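Two-component system sensor histidine kinase (Bacteroides thetaiotaomicron, PDB 3OTT) probably senses saccharides through its extracellular beta-propeller and beta-sandwich region, the part described here, and relays the signal by histidine phosphorylation inside the cell. Local coordinates at residues E289-L294 / P682-E687; F27-E32 / N283-Q288. All coordinates share one frame; numbering follows the deposited sequence.

Contact 1: E289-L294 / P682-E687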
loop_
_atom_site.group_PDB
_atom_site.type_symbol
_atom_site.label_atom_id
_atom_site.label_comp_id
_atom_site.label_asym_id
_atom_site.label_seq_id
_atom_site.Cartn_x
_atom_site.Cartn_y
_atom_site.Cartn_z
ATOM N N GLU B 289 -8.915 14.208 -9.624
ATOM C CA GLU B 289 -10.299 14.269 -9.169
ATOM C C GLU B 289 -11.236 13.687 -10.215
ATOM O O GLU B 289 -12.453 13.867 -10.094
ATOM C CB GLU B 289 -10.705 15.702 -8.925
ATOM C CG GLU B 289 -10.276 16.241 -7.605
ATOM C CD GLU B 289 -10.531 17.775 -7.462
ATOM O OE1 GLU B 289 -10.546 18.529 -8.483
ATOM O OE2 GLU B 289 -10.713 18.214 -6.309
ATOM N N HIS B 290 -10.658 13.072 -11.255
ATOM C CA HIS B 290 -11.367 12.456 -12.348
ATOM C C HIS B 290 -12.048 13.464 -13.285
ATOM O O HIS B 290 -12.888 13.064 -14.124
ATOM C CB HIS B 290 -12.444 11.461 -11.830
ATOM C CG HIS B 290 -11.943 10.523 -10.773
ATOM N ND1 HIS B 290 -10.952 9.593 -11.017
ATOM C CD2 HIS B 290 -12.285 10.379 -9.466
ATOM C CE1 HIS B 290 -10.694 8.920 -9.909
ATOM N NE2 HIS B 290 -11.491 9.373 -8.955
ATOM N N ASN B 291 -11.752 14.749 -13.147
ATOM C CA ASN B 291 -12.216 15.686 -14.192
ATOM C C ASN B 291 -11.475 15.284 -15.468
ATOM O O ASN B 291 -10.314 14.886 -15.391
ATOM C CB ASN B 291 -11.874 17.141 -13.844
ATOM C CG ASN B 291 -12.443 17.569 -12.511
ATOM O OD1 ASN B 291 -13.618 17.358 -12.237
ATOM N ND2 ASN B 291 -11.603 18.123 -11.659
ATOM N N ILE B 292 -12.125 15.408 -16.618
ATOM C CA ILE B 292 -11.538 15.138 -17.937
ATOM C C ILE B 292 -11.189 16.462 -18.619
ATOM O O ILE B 292 -12.067 17.280 -18.867
ATOM C CB ILE B 292 -12.605 14.507 -18.804
ATOM C CG1 ILE B 292 -13.110 13.196 -18.165
ATOM C CG2 ILE B 292 -12.141 14.314 -20.223
ATOM C CD1 ILE B 292 -11.993 12.209 -17.723
ATOM N N TRP B 293 -9.929 16.611 -18.994
ATOM C CA TRP B 293 -9.407 17.774 -19.656
ATOM C C TRP B 293 -9.231 17.373 -21.118
ATOM O O TRP B 293 -8.560 16.390 -21.393
ATOM C CB TRP B 293 -8.012 18.172 -19.026
ATOM C CG TRP B 293 -8.153 18.555 -17.568
ATOM C CD1 TRP B 293 -8.279 17.719 -16.491
ATOM C CD2 TRP B 293 -8.311 19.892 -17.059
ATOM N NE1 TRP B 293 -8.477 18.443 -15.346
ATOM C CE2 TRP B 293 -8.503 19.784 -15.669
ATOM C CE3 TRP B 293 -8.281 21.162 -17.651
ATOM C CZ2 TRP B 293 -8.622 20.914 -14.843
ATOM C CZ3 TRP B 293 -8.444 22.289 -16.851
ATOM C CH2 TRP B 293 -8.591 22.163 -15.457
ATOM N N LEU B 294 -9.796 18.142 -22.039
ATOM C CA LEU B 294 -9.630 17.892 -23.498
ATOM C C LEU B 294 -8.917 19.065 -24.113
ATOM O O LEU B 294 -9.393 20.214 -24.048
ATOM C CB LEU B 294 -10.983 17.714 -24.229
ATOM C CG LEU B 294 -11.974 16.831 -23.471
ATOM C CD1 LEU B 294 -13.422 17.121 -23.922
ATOM C CD2 LEU B 294 -11.594 15.364 -23.780
ATOM N N PRO B 682 -10.244 25.195 -7.676
ATOM C CA PRO B 682 -11.625 24.724 -7.717
ATOM C C PRO B 682 -12.053 24.097 -9.103
ATOM O O PRO B 682 -13.157 24.299 -9.591
ATOM C CB PRO B 682 -12.411 25.991 -7.403
ATOM C CG PRO B 682 -11.591 27.104 -8.056
ATOM C CD PRO B 682 -10.132 26.652 -7.905
ATOM N N TYR B 683 -11.192 23.280 -9.690
ATOM C CA TYR B 683 -11.532 22.553 -10.910
ATOM C C TYR B 683 -12.892 21.861 -10.881
ATOM O O TYR B 683 -13.636 21.917 -11.869
ATOM C CB TYR B 683 -10.459 21.517 -11.213
ATOM C CG TYR B 683 -9.071 22.116 -11.271
ATOM C CD1 TYR B 683 -8.812 23.290 -11.996
ATOM C CD2 TYR B 683 -8.027 21.537 -10.561
ATOM C CE1 TYR B 683 -7.536 23.871 -12.014
ATOM C CE2 TYR B 683 -6.761 22.095 -10.559
ATOM C CZ TYR B 683 -6.513 23.262 -11.314
ATOM O OH TYR B 683 -5.220 23.768 -11.320
ATOM N N SER B 684 -13.218 21.188 -9.779
ATOM C CA SER B 684 -14.415 20.367 -9.749
ATOM C C SER B 684 -15.710 21.096 -9.388
ATOM O O SER B 684 -16.735 20.453 -9.227
ATOM C CB SER B 684 -14.195 19.172 -8.831
ATOM O OG SER B 684 -13.023 18.454 -9.219
ATOM N N LEU B 685 -15.699 22.421 -9.330
ATOM C CA LEU B 685 -16.786 23.156 -8.664
ATOM C C LEU B 685 -17.700 23.876 -9.636
ATOM O O LEU B 685 -17.233 24.552 -10.529
ATOM C CB LEU B 685 -16.181 24.199 -7.712
ATOM C CG LEU B 685 -15.485 23.708 -6.443
ATOM C CD1 LEU B 685 -15.132 24.857 -5.459
ATOM C CD2 LEU B 685 -16.420 22.721 -5.789
ATOM N N ASP B 686 -19.009 23.740 -9.483
ATOM C CA ASP B 686 -19.902 24.651 -10.190
ATOM C C ASP B 686 -19.670 26.063 -9.622
ATOM O O ASP B 686 -19.091 26.919 -10.305
ATOM C CB ASP B 686 -21.361 24.156 -10.091
ATOM C CG ASP B 686 -21.626 22.905 -10.994
ATOM O OD1 ASP B 686 -20.723 22.514 -11.796
ATOM O OD2 ASP B 686 -22.729 22.320 -10.914
ATOM N N GLU B 687 -19.984 26.272 -8.347
ATOM C CA GLU B 687 -19.785 27.575 -7.705
ATOM C C GLU B 687 -18.421 27.642 -7.028
ATOM O O GLU B 687 -18.029 26.675 -6.386
ATOM C CB GLU B 687 -20.893 27.843 -6.647
ATOM C CG GLU B 687 -22.368 27.753 -7.133
ATOM C CD GLU B 687 -23.402 28.359 -6.139
ATOM O OE1 GLU B 687 -23.186 28.305 -4.893
ATOM O OE2 GLU B 687 -24.439 28.895 -6.601
#
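S684 and Y683, in a loop of the Y_Y_Y domain at the C-terminal end of this extracellular piece, meet E289 and N291, in the loop leading into propeller strand 292-296, and W293 within that strand: a buried interdomain contact with a polar half and an aromatic half. The polar half centres on S684 OG. As a donor it gives a hydrogen bond to E289 OE1 at 2.6 Å, reaching that oxygen from above the carboxylate plane, 77° out of it. E289 is extended beyond CG (chi2 172°), which carries CD toward the serine. As an acceptor, S684 OG takes N291 ND2 at 2.8 Å, the hydroxyl oxygen lying almost in the amide plane. The serine thus spends one bond in each direction. N291 ND2 also makes a weak bond to E289 OE1 at 3.4 Å, closing a triangle of polar atoms, and is further bonded to D287.

The aromatic half is an edge-to-face pair. The six-membered ring of W293 turns its edge to a face of Y683; the centroids lie 5.3 Å apart and the planes stand at 83°. W293 CH2 comes 3.6 Å from Y683 CD1, and CZ2 lies over the tyrosine face. Y683 CB, meanwhile, rests 3.6 Å from N291 ND2, joining the two halves. A type I turn from P682 to L685 presents the tyrosine and serine in succession.

Strand 292-296 lies between strands 281-286 and 300-303, while the 682-687 loop links sandwich strands 674-679 and 691-696. Y683 OH hydrogen-bonds I35 N and Y46 O, at the ends of strands 35-39 and 42-46 in the neighbouring blade.

Contact 2: F27-E32 / N283-Q288. With TBR (hexatantalum dodecabromide), chain D.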
loop_
_atom_site.group_PDB
_atom_site.type_symbol
_atom_site.label_atom_id
_atom_site.label_comp_id
_atom_site.label_asym_id
_atom_site.label_seq_id
_atom_site.Cartn_x
_atom_site.Cartn_y
_atom_site.Cartn_z
ATOM N N PHE B 27 -1.339 17.853 -20.925
ATOM C CA PHE B 27 -1.649 18.367 -19.587
ATOM C C PHE B 27 -0.804 17.577 -18.640
ATOM O O PHE B 27 -0.591 16.381 -18.868
ATOM C CB PHE B 27 -3.099 18.132 -19.145
ATOM C CG PHE B 27 -4.123 18.756 -20.024
ATOM C CD1 PHE B 27 -4.614 18.073 -21.133
ATOM C CD2 PHE B 27 -4.595 20.030 -19.763
ATOM C CE1 PHE B 27 -5.582 18.634 -21.944
ATOM C CE2 PHE B 27 -5.528 20.604 -20.602
ATOM C CZ PHE B 27 -6.042 19.927 -21.666
ATOM N N LEU B 28 -0.353 18.226 -17.563
ATOM C CA LEU B 28 0.303 17.557 -16.434
ATOM C C LEU B 28 -0.306 18.116 -15.199
ATOM O O LEU B 28 -0.805 19.217 -15.203
ATOM C CB LEU B 28 1.796 17.864 -16.441
ATOM C CG LEU B 28 2.485 17.338 -17.685
ATOM C CD1 LEU B 28 3.881 17.946 -17.860
ATOM C CD2 LEU B 28 2.525 15.789 -17.616
ATOM N N GLN B 29 -0.266 17.362 -14.122
ATOM C CA GLN B 29 -0.747 17.843 -12.848
ATOM C C GLN B 29 0.334 17.526 -11.820
ATOM O O GLN B 29 0.681 16.348 -11.647
ATOM C CB GLN B 29 -2.012 17.116 -12.471
ATOM C CG GLN B 29 -2.663 17.743 -11.273
ATOM C CD GLN B 29 -4.020 17.128 -10.926
ATOM O OE1 GLN B 29 -4.259 15.940 -11.172
ATOM N NE2 GLN B 29 -4.898 17.939 -10.325
ATOM N N ASP B 30 0.897 18.561 -11.177
ATOM C CA ASP B 30 1.959 18.345 -10.180
ATOM C C ASP B 30 1.385 17.727 -8.903
ATOM O O ASP B 30 0.159 17.603 -8.768
ATOM C CB ASP B 30 2.795 19.612 -9.906
ATOM C CG ASP B 30 1.929 20.859 -9.460
ATOM O OD1 ASP B 30 1.168 20.778 -8.474
ATOM O OD2 ASP B 30 2.109 21.966 -10.026
ATOM N N SER B 31 2.261 17.349 -7.964
ATOM C CA SER B 31 1.839 16.503 -6.825
ATOM C C SER B 31 1.031 17.317 -5.819
ATOM O O SER B 31 0.587 16.783 -4.835
ATOM C CB SER B 31 3.055 15.883 -6.106
ATOM O OG SER B 31 4.014 16.916 -5.856
ATOM N N GLU B 32 0.889 18.607 -6.075
ATOM C CA GLU B 32 0.104 19.501 -5.196
ATOM C C GLU B 32 -1.149 19.967 -5.947
ATOM O O GLU B 32 -1.855 20.822 -5.499
ATOM C CB GLU B 32 0.994 20.664 -4.660
ATOM C CG GLU B 32 2.142 20.130 -3.725
ATOM C CD GLU B 32 3.390 21.051 -3.577
ATOM O OE1 GLU B 32 3.675 21.492 -2.420
ATOM O OE2 GLU B 32 4.111 21.286 -4.594
ATOM N N ASN B 283 -5.279 15.683 -27.017
ATOM C CA ASN B 283 -4.952 15.027 -25.747
ATOM C C ASN B 283 -6.129 15.033 -24.801
ATOM O O ASN B 283 -6.915 15.993 -24.770
ATOM C CB ASN B 283 -3.701 15.691 -25.064
ATOM C CG ASN B 283 -3.077 14.804 -23.981
ATOM O OD1 ASN B 283 -3.318 15.010 -22.753
ATOM N ND2 ASN B 283 -2.296 13.796 -24.408
ATOM N N ILE B 284 -6.264 13.953 -24.031
ATOM C CA ILE B 284 -7.294 13.833 -23.039
ATOM C C ILE B 284 -6.570 13.439 -21.791
ATOM O O ILE B 284 -5.759 12.486 -21.765
ATOM C CB ILE B 284 -8.363 12.703 -23.395
ATOM C CG1 ILE B 284 -9.002 12.911 -24.785
ATOM C CG2 ILE B 284 -9.461 12.585 -22.334
ATOM C CD1 ILE B 284 -9.953 11.710 -25.209
ATOM N N PHE B 285 -6.896 14.133 -20.708
ATOM C CA PHE B 285 -6.238 13.844 -19.478
ATOM C C PHE B 285 -7.254 13.792 -18.392
ATOM O O PHE B 285 -8.062 14.723 -18.250
ATOM C CB PHE B 285 -5.264 14.985 -19.209
ATOM C CG PHE B 285 -4.670 14.968 -17.860
ATOM C CD1 PHE B 285 -3.742 13.978 -17.513
ATOM C CD2 PHE B 285 -4.990 15.972 -16.928
ATOM C CE1 PHE B 285 -3.134 13.960 -16.248
ATOM C CE2 PHE B 285 -4.359 16.002 -15.660
ATOM C CZ PHE B 285 -3.434 14.980 -15.316
ATOM N N ALA B 286 -7.192 12.736 -17.593
ATOM C CA ALA B 286 -8.053 12.584 -16.428
ATOM C C ALA B 286 -7.271 13.009 -15.190
ATOM O O ALA B 286 -6.211 12.444 -14.948
ATOM C CB ALA B 286 -8.570 11.062 -16.301
ATOM N N ASP B 287 -7.749 13.992 -14.421
ATOM C CA ASP B 287 -6.927 14.520 -13.342
ATOM C C ASP B 287 -7.201 13.694 -12.108
ATOM O O ASP B 287 -8.054 12.821 -12.142
ATOM C CB ASP B 287 -7.156 16.034 -13.083
ATOM C CG ASP B 287 -8.577 16.382 -12.616
ATOM O OD1 ASP B 287 -9.330 15.461 -12.193
ATOM O OD2 ASP B 287 -8.953 17.605 -12.650
ATOM N N GLN B 288 -6.505 13.999 -11.020
ATOM C CA GLN B 288 -6.656 13.284 -9.736
ATOM C C GLN B 288 -8.082 13.278 -9.170
ATOM O O GLN B 288 -8.409 12.472 -8.316
ATOM C CB GLN B 288 -5.671 13.853 -8.697
ATOM C CG GLN B 288 -4.226 13.377 -8.924
ATOM C CD GLN B 288 -4.092 11.833 -8.800
ATOM O OE1 GLN B 288 -4.842 11.177 -8.053
ATOM N NE2 GLN B 288 -3.142 11.263 -9.533
HETATM TA TA1 TBR D . -6.040 14.019 -3.534
HETATM TA TA2 TBR D . -6.236 16.606 -4.427
HETATM TA TA3 TBR D . -6.900 15.990 -1.719
HETATM TA TA4 TBR D . -4.588 17.485 -2.361
HETATM TA TA5 TBR D . -4.385 14.842 -1.468
HETATM TA TA6 TBR D . -3.808 15.426 -4.127
HETATM BR BR1 TBR D . -7.592 14.606 -5.537
HETATM BR BR2 TBR D . -8.189 13.696 -2.097
HETATM BR BR3 TBR D . -5.048 12.347 -1.846
HETATM BR BR4 TBR D . -4.176 13.006 -5.015
HETATM BR BR5 TBR D . -8.510 17.248 -3.361
HETATM BR BR6 TBR D . -6.098 14.966 0.524
HETATM BR BR7 TBR D . -3.076 16.788 -0.340
HETATM BR BR8 TBR D . -2.370 17.572 -3.700
HETATM BR BR9 TBR D . -5.606 19.120 -4.114
HETATM BR BRA TBR D . -6.357 18.296 -0.596
HETATM BR BRB TBR D . -2.098 14.249 -2.556
HETATM BR BRC TBR D . -4.595 16.450 -6.394
#
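F27 and F285 lie askew to one another between strands 24-29 and 281-286, the innermost strands of two adjacent propeller blades. Strand 13-15 completes the sheet of 281-303, so these are the first and last blades and the contact lies at the ring closure of the first propeller. The short strand segments run at 18° to each other with axes 7.9 Å apart, so the blades meet through side chains. F285 has CG anti to its backbone N (chi1 170°), and its CD2 packs 3.6 Å from F27 CB. One face of the F285 ring lies against F27 O and the opposite face against D287 N, each offset toward the rim. At the ring edge, CZ reaches Q29 CB at 3.8 Å. The F27 ring takes N283 OD1 at its own edge, 3.7 Å from CD1; the two side chains pass side by side, pointing opposite ways.

Q29 is extended beyond CG, which brings its amide to the turn after the other strand. There OE1 accepts the backbone N of Q288 at 3.0 Å, with an N-H...O angle of 168°; the donor lies in the carbonyl plane, on a lone pair. Q29 NE2 donates a hydrogen bond to G33 O, in its own blade's turn.

The chemistry therefore changes along the interface: aromatic packing gives way to a directional polar link, and Q29, using both ends of one amide, ties the turns of two blades together.

The two contacts lie about 11 Å apart between centres and share one propeller sheet, in which strands 281-286 and 292-296 are consecutive and antiparallel neighbours. W293 N approaches F285 O at 2.8 Å, a probable backbone hydrogen bond. D287 of contact 2 serves contact 1 as well: its OD2 lies 2.9 Å from W293 NE1. Packing continues through W293 CB, 3.7 Å from F27 CZ, so the blade-to-blade interface runs directly into the interdomain one. Both contacts also border bound hexatantalum dodecabromide, a heavy-atom cluster used in crystallography that says nothing about saccharide binding: contact 1 through E289, whose side chain is about 4 Å from it, contact 2 through S31, E32 and Q288.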